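Alr4995 protein (PDB 6LRF) is the bifunctional enzyme AgrE, an arginine dihydrolase that also carries ornithine cyclodeaminase activity, probably converting arginine to ornithine and ornithine to proline. Local coordinates at residues B[4-9]-B[51-56]; B[73-78]-B[267-272]. All blocks are in the same frame, centred on the assembly; numbering follows the deposited sequence.

Contact 1: residues B[4-9]-B[51-56]; sequences RIRFLM and HAIVDL
Strands 6-9 and 53-56 run parallel, their axes approaching to 4.5 Å with 31° between them, and four backbone bonds alternate across the seam: I53 N to I5 O, F7 N to I53 O, D55 N to F7 O and M9 N to D55 O. I53 and D55 thus use both N-H and C=O toward strand 6-9. Helix 34-49 connects the two strands, making this a beta-alpha-beta crossover. On the face of R6, I53, L8 and D55, the chain of R6 bends at chi3 (71°) and brings its guanidinium back over the neighbouring strand. It grips D55 side-on, with one nitrogen to each oxygen. R6 NE gives a 3.1 Å bond to D55 OD2, which lies in the guanidinium plane but is approached from above the carboxylate plane. R6 NH2 lies 2.7 Å from D55 OD1, meeting the syn lone pair of that oxygen. The two flat groups are 39° apart, so the salt bridge is twisted rather than coplanar. I53 CG2 sits over the centre of one guanidinium face, 3.7 Å from R6 CZ. An alanine here removes the guanidinium, and would probably leave the D55 carboxylate without its cross-strand charge partner and loosen the packing on I53 CG2. The opposite face is apolar. The F7 ring presents its edge to A52 CB, 3.8 Å from F7 CD2; further along, selenomethionine M9 lays CG 3.8 Å from V54 CG1, and its CB meets L56 CD2 at 3.9 Å. W41 and L44 of helix 34-49 cover M9, while Y45 and K49 touch V54. The chemistry therefore divides by face: dispersion contacts join the strand pair to its connecting helix, whereas on the other side a partly exposed ion pair, likely to keep both groups charged, ties neighbouring strands together.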
ATOM      1  N   ARG B   4      13.837  42.163  51.003  1.00 43.12           N
ATOM      2  CA  ARG B   4      12.426  42.313  51.380  1.00 45.12           C
ATOM      3  C   ARG B   4      11.460  42.146  50.195  1.00 46.23           C
ATOM      4  O   ARG B   4      10.666  43.049  49.884  1.00 43.52           O
ATOM      5  CB  ARG B   4      12.192  43.681  52.031  1.00 38.83           C
ATOM      6  CG  ARG B   4      13.044  43.932  53.268  1.00 43.40           C
ATOM      7  CD  ARG B   4      12.308  44.810  54.288  1.00 42.66           C
ATOM      8  NE  ARG B   4      12.003  46.149  53.781  1.00 41.79           N
ATOM      9  CZ  ARG B   4      10.777  46.595  53.524  1.00 40.57           C
ATOM     10  NH1 ARG B   4      10.613  47.828  53.067  1.00 42.77           N
ATOM     11  NH2 ARG B   4       9.717  45.815  53.734  1.00 40.38           N
ATOM     12  N   ILE B   5      11.507  40.979  49.563  1.00 46.02           N
ATOM     13  CA  ILE B   5      10.707  40.693  48.370  1.00 42.31           C
ATOM     14  C   ILE B   5       9.224  40.466  48.698  1.00 39.65           C
ATOM     15  O   ILE B   5       8.897  39.784  49.667  1.00 37.63           O
ATOM     16  CB  ILE B   5      11.273  39.454  47.623  1.00 36.04           C
ATOM     17  CG1 ILE B   5      12.738  39.698  47.237  1.00 40.03           C
ATOM     18  CG2 ILE B   5      10.445  39.131  46.387  1.00 35.73           C
ATOM     19  CD1 ILE B   5      13.421  38.499  46.605  1.00 44.11           C
ATOM     20  N   ARG B   6       8.334  41.048  47.891  1.00 34.24           N
ATOM     21  CA  ARG B   6       6.892  40.883  48.079  1.00 31.48           C
ATOM     22  C   ARG B   6       6.252  40.066  46.953  1.00 33.96           C
ATOM     23  O   ARG B   6       6.550  40.277  45.778  1.00 31.93           O
ATOM     24  CB  ARG B   6       6.191  42.245  48.159  1.00 29.43           C
ATOM     25  CG  ARG B   6       6.850  43.256  49.092  1.00 33.60           C
ATOM     26  CD  ARG B   6       6.073  44.576  49.101  1.00 32.35           C
ATOM     27  NE  ARG B   6       4.788  44.479  49.790  1.00 32.13           N
ATOM     28  CZ  ARG B   6       4.607  44.771  51.078  1.00 37.23           C
ATOM     29  NH1 ARG B   6       5.638  45.167  51.830  1.00 29.31           N
ATOM     30  NH2 ARG B   6       3.397  44.659  51.615  1.00 35.85           N
ATOM     31  N   PHE B   7       5.360  39.155  47.324  1.00 32.15           N
ATOM     32  CA  PHE B   7       4.533  38.408  46.376  1.00 35.43           C
ATOM     33  C   PHE B   7       3.071  38.690  46.640  1.00 34.85           C
ATOM     34  O   PHE B   7       2.667  38.857  47.788  1.00 32.04           O
ATOM     35  CB  PHE B   7       4.770  36.902  46.480  1.00 30.99           C
ATOM     36  CG  PHE B   7       6.115  36.468  46.002  1.00 36.20           C
ATOM     37  CD1 PHE B   7       6.298  36.057  44.684  1.00 29.65           C
ATOM     38  CD2 PHE B   7       7.204  36.472  46.867  1.00 35.56           C
ATOM     39  CE1 PHE B   7       7.547  35.656  44.227  1.00 32.09           C
ATOM     40  CE2 PHE B   7       8.464  36.068  46.426  1.00 40.92           C
ATOM     41  CZ  PHE B   7       8.636  35.655  45.098  1.00 39.80           C
ATOM     42  N   LEU B   8       2.284  38.739  45.573  1.00 27.50           N
ATOM     43  CA  LEU B   8       0.843  38.887  45.688  1.00 26.54           C
ATOM     44  C   LEU B   8       0.169  37.536  45.524  1.00 30.77           C
ATOM     45  O   LEU B   8       0.478  36.814  44.574  1.00 27.91           O
ATOM     46  CB  LEU B   8       0.336  39.843  44.630  1.00 25.44           C
ATOM     47  CG  LEU B   8      -1.161  40.045  44.589  1.00 26.92           C
ATOM     48  CD1 LEU B   8      -1.588  40.708  45.886  1.00 28.95           C
ATOM     49  CD2 LEU B   8      -1.476  40.895  43.398  1.00 21.80           C
HETATM   50  N   MSE B   9      -0.733  37.186  46.440  1.00 29.57           N
HETATM   51  CA  MSE B   9      -1.524  35.960  46.307  1.00 30.13           C
HETATM   52  C   MSE B   9      -2.999  36.235  46.541  1.00 33.21           C
HETATM   53  O   MSE B   9      -3.401  37.365  46.785  1.00 31.99           O
HETATM   54  CB  MSE B   9      -1.041  34.882  47.277  1.00 37.71           C
HETATM   55  CG  MSE B   9       0.386  34.454  47.027  1.00 35.68           C
HETATM   56 SE   MSE B   9       1.006  32.951  48.145  1.00 63.27          SE
HETATM   57  CE  MSE B   9      -0.210  31.535  47.511  1.00 45.14           C
ATOM     58  N   HIS B  51      10.000  33.050  53.488  1.00 50.13           N
ATOM     59  CA  HIS B  51      11.142  33.558  52.726  1.00 49.59           C
ATOM     60  C   HIS B  51      10.870  34.922  52.101  1.00 45.08           C
ATOM     61  O   HIS B  51      11.744  35.498  51.454  1.00 44.06           O
ATOM     62  CB  HIS B  51      11.545  32.566  51.635  1.00 48.19           C
ATOM     63  CG  HIS B  51      11.936  31.219  52.158  1.00 54.61           C
ATOM     64  ND1 HIS B  51      11.024  30.203  52.352  1.00 56.25           N
ATOM     65  CD2 HIS B  51      13.138  30.723  52.532  1.00 55.24           C
ATOM     66  CE1 HIS B  51      11.649  29.137  52.820  1.00 57.44           C
ATOM     67  NE2 HIS B  51      12.932  29.427  52.942  1.00 61.12           N
ATOM     68  N   ALA B  52       9.665  35.438  52.304  1.00 44.89           N
ATOM     69  CA  ALA B  52       9.276  36.695  51.687  1.00 42.27           C
ATOM     70  C   ALA B  52       7.991  37.268  52.283  1.00 40.39           C
ATOM     71  O   ALA B  52       7.315  36.620  53.081  1.00 42.77           O
ATOM     72  CB  ALA B  52       9.117  36.502  50.167  1.00 43.20           C
ATOM     73  N   ILE B  53       7.664  38.489  51.864  1.00 34.50           N
ATOM     74  CA  ILE B  53       6.437  39.171  52.251  1.00 34.86           C
ATOM     75  C   ILE B  53       5.317  38.788  51.294  1.00 39.43           C
ATOM     76  O   ILE B  53       5.532  38.742  50.080  1.00 41.30           O
ATOM     77  CB  ILE B  53       6.623  40.713  52.227  1.00 34.45           C
ATOM     78  CG1 ILE B  53       7.802  41.138  53.111  1.00 37.03           C
ATOM     79  CG2 ILE B  53       5.337  41.434  52.625  1.00 31.79           C
ATOM     80  CD1 ILE B  53       8.234  42.611  52.900  1.00 38.63           C
ATOM     81  N   VAL B  54       4.122  38.523  51.812  1.00 32.49           N
ATOM     82  CA  VAL B  54       3.012  38.172  50.931  1.00 37.70           C
ATOM     83  C   VAL B  54       1.805  39.067  51.164  1.00 35.62           C
ATOM     84  O   VAL B  54       1.229  39.069  52.244  1.00 40.51           O
ATOM     85  CB  VAL B  54       2.579  36.684  51.101  1.00 36.90           C
ATOM     86  CG1 VAL B  54       1.371  36.363  50.221  1.00 31.96           C
ATOM     87  CG2 VAL B  54       3.740  35.739  50.801  1.00 39.83           C
ATOM     88  N   ASP B  55       1.434  39.837  50.146  1.00 32.46           N
ATOM     89  CA  ASP B  55       0.186  40.575  50.157  1.00 34.43           C
ATOM     90  C   ASP B  55      -0.913  39.709  49.584  1.00 35.61           C
ATOM     91  O   ASP B  55      -0.644  38.767  48.838  1.00 34.45           O
ATOM     92  CB  ASP B  55       0.293  41.868  49.350  1.00 31.32           C
ATOM     93  CG  ASP B  55       1.268  42.861  49.956  1.00 44.85           C
ATOM     94  OD1 ASP B  55       1.402  42.901  51.205  1.00 45.05           O
ATOM     95  OD2 ASP B  55       1.897  43.609  49.175  1.00 41.20           O
ATOM     96  N   LEU B  56      -2.152  40.040  49.923  1.00 32.00           N
ATOM     97  CA  LEU B  56      -3.296  39.276  49.464  1.00 34.73           C
ATOM     98  C   LEU B  56      -4.314  40.189  48.804  1.00 37.25           C
ATOM     99  O   LEU B  56      -4.526  41.303  49.268  1.00 34.24           O
ATOM    100  CB  LEU B  56      -3.943  38.525  50.630  1.00 32.59           C
ATOM    101  CG  LEU B  56      -3.065  37.559  51.434  1.00 36.96           C
ATOM    102  CD1 LEU B  56      -3.881  36.970  52.575  1.00 35.09           C
ATOM    103  CD2 LEU B  56      -2.512  36.439  50.556  1.00 37.20           C
TER

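Contact 2: residues B[73-78]-B[267-272]; sequences GLVLGD and LRVTEP
Polar contacts concentrate at one end of this pair, where strand 73-76 gives way to G77. The touching parts run 21° apart end to end, yet a single direct backbone bond joins them: G77 N to E271 O, 2.7 Å long, with an N-H...O angle of 146° and the donor in the carbonyl plane. G77 reaches this position with a positive phi of 62°, and a CB on it would point away from 267-272. A water completes the link. It donates to G77 O at 2.5 Å and to V269 O at 2.9 Å, and accepts from E271 N at 3.0 Å, so three backbone groups from both segments fix it. V269 O is also bonded by the hydroxyl of Y106.

Within 267-272, R268 NE gives a nearly straight bond to T270 O, 2.9 Å away, linking the side chain to a carbonyl two residues on. The carboxylate of E271 lies at a long distance from the same NE and well out of the guanidinium plane; its OE1 forms a salt bridge with R127.

The remaining contacts are van der Waals, mostly side-chain carbons against backbone carbonyl oxygens. V75 faces the other segment: its CG1, anti to the backbone N, comes 3.7 Å from V269 O, while CG2 packs only loosely on the methyls of L267 and V269. L267 sends CD1 to 3.6 Å from G73 O. Alongside, the stem of E271 covers the V75 carbonyl, with CG 3.5 Å from V75 O, and its CB approaches L76 CD1.

The contact joins two sheets, since L74 pairs with V81 in one and L267 with L8 in the other. F101 of helix 93-103 packs on both V75 and L267, W100 of that helix touches V269, and strand 123-125 supplies A123 and L125 against L74, L76 and E271.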
ATOM      1  N   GLY B  73      -1.316  40.840  36.022  1.00 18.15           N
ATOM      2  CA  GLY B  73      -0.650  41.760  35.132  1.00 17.77           C
ATOM      3  C   GLY B  73       0.845  41.527  35.239  1.00 20.01           C
ATOM      4  O   GLY B  73       1.293  40.569  35.858  1.00 19.73           O
ATOM      5  N   LEU B  74       1.617  42.424  34.651  1.00 16.51           N
ATOM      6  CA  LEU B  74       3.057  42.265  34.574  1.00 22.18           C
ATOM      7  C   LEU B  74       3.721  43.450  35.242  1.00 24.05           C
ATOM      8  O   LEU B  74       3.460  44.593  34.873  1.00 25.61           O
ATOM      9  CB  LEU B  74       3.498  42.161  33.110  1.00 18.91           C
ATOM     10  CG  LEU B  74       5.004  42.297  32.894  1.00 25.13           C
ATOM     11  CD1 LEU B  74       5.723  41.128  33.516  1.00 26.87           C
ATOM     12  CD2 LEU B  74       5.289  42.385  31.420  1.00 30.72           C
ATOM     13  N   VAL B  75       4.587  43.185  36.208  1.00 25.06           N
ATOM     14  CA  VAL B  75       5.161  44.250  37.015  1.00 22.04           C
ATOM     15  C   VAL B  75       6.646  44.459  36.721  1.00 22.93           C
ATOM     16  O   VAL B  75       7.421  43.506  36.710  1.00 23.75           O
ATOM     17  CB  VAL B  75       4.985  43.941  38.522  1.00 24.11           C
ATOM     18  CG1 VAL B  75       5.795  44.925  39.374  1.00 26.27           C
ATOM     19  CG2 VAL B  75       3.511  43.965  38.898  1.00 24.44           C
ATOM     20  N   LEU B  76       7.050  45.705  36.493  1.00 19.70           N
ATOM     21  CA  LEU B  76       8.477  46.047  36.474  1.00 22.76           C
ATOM     22  C   LEU B  76       8.681  47.413  37.128  1.00 24.65           C
ATOM     23  O   LEU B  76       8.150  48.408  36.640  1.00 20.34           O
ATOM     24  CB  LEU B  76       9.030  46.070  35.044  1.00 17.58           C
ATOM     25  CG  LEU B  76      10.539  46.349  34.956  1.00 26.27           C
ATOM     26  CD1 LEU B  76      11.349  45.296  35.709  1.00 25.41           C
ATOM     27  CD2 LEU B  76      11.011  46.475  33.518  1.00 26.78           C
ATOM     28  N   GLY B  77       9.457  47.467  38.208  1.00 25.22           N
ATOM     29  CA  GLY B  77       9.649  48.717  38.930  1.00 26.80           C
ATOM     30  C   GLY B  77       8.324  49.225  39.487  1.00 24.95           C
ATOM     31  O   GLY B  77       7.586  48.486  40.145  1.00 21.37           O
ATOM     32  N   ASP B  78       8.006  50.477  39.199  1.00 22.23           N
ATOM     33  CA  ASP B  78       6.741  51.056  39.660  1.00 27.23           C
ATOM     34  C   ASP B  78       5.640  50.956  38.589  1.00 29.16           C
ATOM     35  O   ASP B  78       4.548  51.486  38.772  1.00 23.45           O
ATOM     36  CB  ASP B  78       6.937  52.526  40.072  1.00 31.40           C
ATOM     37  CG  ASP B  78       7.964  52.706  41.216  1.00 34.15           C
ATOM     38  OD1 ASP B  78       8.608  53.776  41.252  1.00 44.86           O
ATOM     39  OD2 ASP B  78       8.131  51.799  42.075  1.00 32.43           O
ATOM     40  N   LEU B 267       2.397  36.343  42.306  1.00 30.16           N
ATOM     41  CA  LEU B 267       2.925  37.388  41.443  1.00 23.67           C
ATOM     42  C   LEU B 267       3.995  38.155  42.215  1.00 29.34           C
ATOM     43  O   LEU B 267       3.723  38.697  43.289  1.00 25.52           O
ATOM     44  CB  LEU B 267       1.804  38.313  40.979  1.00 22.57           C
ATOM     45  CG  LEU B 267       2.202  39.510  40.120  1.00 21.52           C
ATOM     46  CD1 LEU B 267       2.812  39.067  38.798  1.00 24.64           C
ATOM     47  CD2 LEU B 267       1.002  40.393  39.887  1.00 25.25           C
ATOM     48  N   ARG B 268       5.217  38.177  41.697  1.00 21.33           N
ATOM     49  CA  ARG B 268       6.273  38.960  42.327  1.00 28.09           C
ATOM     50  C   ARG B 268       6.074  40.447  42.019  1.00 29.25           C
ATOM     51  O   ARG B 268       6.135  40.862  40.862  1.00 27.02           O
ATOM     52  CB  ARG B 268       7.648  38.488  41.855  1.00 26.76           C
ATOM     53  CG  ARG B 268       8.805  39.335  42.357  1.00 28.09           C
ATOM     54  CD  ARG B 268      10.116  38.555  42.358  1.00 31.16           C
ATOM     55  NE  ARG B 268      11.243  39.402  42.757  1.00 35.48           N
ATOM     56  CZ  ARG B 268      12.398  38.932  43.218  1.00 35.06           C
ATOM     57  NH1 ARG B 268      12.571  37.623  43.344  1.00 35.50           N
ATOM     58  NH2 ARG B 268      13.369  39.766  43.567  1.00 35.10           N
ATOM     59  N   VAL B 269       5.812  41.252  43.044  1.00 21.52           N
ATOM     60  CA  VAL B 269       5.505  42.656  42.792  1.00 24.65           C
ATOM     61  C   VAL B 269       6.716  43.556  43.103  1.00 30.20           C
ATOM     62  O   VAL B 269       6.660  44.779  42.932  1.00 30.61           O
ATOM     63  CB  VAL B 269       4.278  43.096  43.595  1.00 24.32           C
ATOM     64  CG1 VAL B 269       3.036  42.498  42.991  1.00 22.99           C
ATOM     65  CG2 VAL B 269       4.418  42.658  45.060  1.00 27.06           C
ATOM     66  N   THR B 270       7.805  42.921  43.532  1.00 29.17           N
ATOM     67  CA  THR B 270       9.103  43.569  43.754  1.00 31.79           C
ATOM     68  C   THR B 270      10.088  43.208  42.650  1.00 30.23           C
ATOM     69  O   THR B 270      10.844  42.243  42.771  1.00 33.59           O
ATOM     70  CB  THR B 270       9.719  43.160  45.122  1.00 33.28           C
ATOM     71  OG1 THR B 270       8.873  43.629  46.170  1.00 36.52           O
ATOM     72  CG2 THR B 270      11.110  43.764  45.313  1.00 34.20           C
ATOM     73  N   GLU B 271      10.066  43.986  41.569  1.00 37.06           N
ATOM     74  CA  GLU B 271      10.945  43.768  40.420  1.00 32.26           C
ATOM     75  C   GLU B 271      11.762  45.021  40.155  1.00 35.85           C
ATOM     76  O   GLU B 271      11.284  45.948  39.492  1.00 32.76           O
ATOM     77  CB  GLU B 271      10.138  43.402  39.157  1.00 30.80           C
ATOM     78  CG  GLU B 271       9.316  42.119  39.249  1.00 33.77           C
ATOM     79  CD  GLU B 271      10.171  40.863  39.206  1.00 37.30           C
ATOM     80  OE1 GLU B 271      11.414  40.977  39.348  1.00 39.22           O
ATOM     81  OE2 GLU B 271       9.604  39.761  39.022  1.00 35.31           O
ATOM     82  N   PRO B 272      12.994  45.066  40.685  1.00 39.25           N
ATOM     83  CA  PRO B 272      13.831  46.262  40.513  1.00 40.35           C
ATOM     84  C   PRO B 272      14.250  46.464  39.059  1.00 36.61           C
ATOM     85  O   PRO B 272      14.505  45.492  38.342  1.00 38.65           O
ATOM     86  CB  PRO B 272      15.048  45.975  41.407  1.00 43.79           C
ATOM     87  CG  PRO B 272      14.582  44.899  42.373  1.00 42.63           C
ATOM     88  CD  PRO B 272      13.601  44.077  41.594  1.00 36.92           C
TER
HETATM   89  O   HOH W   1       8.407  46.540  41.481  1.00 27.68           O

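Contacts 1 and 2 have centres 11 Å apart and meet through strands 6-9 and 267-268, antiparallel neighbours in a sheet whose order is 53-56, 6-9, 267-268. L8 N lies 2.7 Å from L267 O and R6 O 3.0 Å from V269 N, both probable hydrogen bonds, and R6 N bonds T270 OG1. Strand 6-9 is thus held on both edges, by contact 1 and by the segment that carries contact 2 onward to 73-78. F7 CE1 packs 3.7 Å from R268 CB. W100 of helix 93-103 touches L8, D55 and V269, spanning both contacts. Together they gather strands distant in sequence within the part related to the guanidine-modifying enzymes; neither contact holds a ligand.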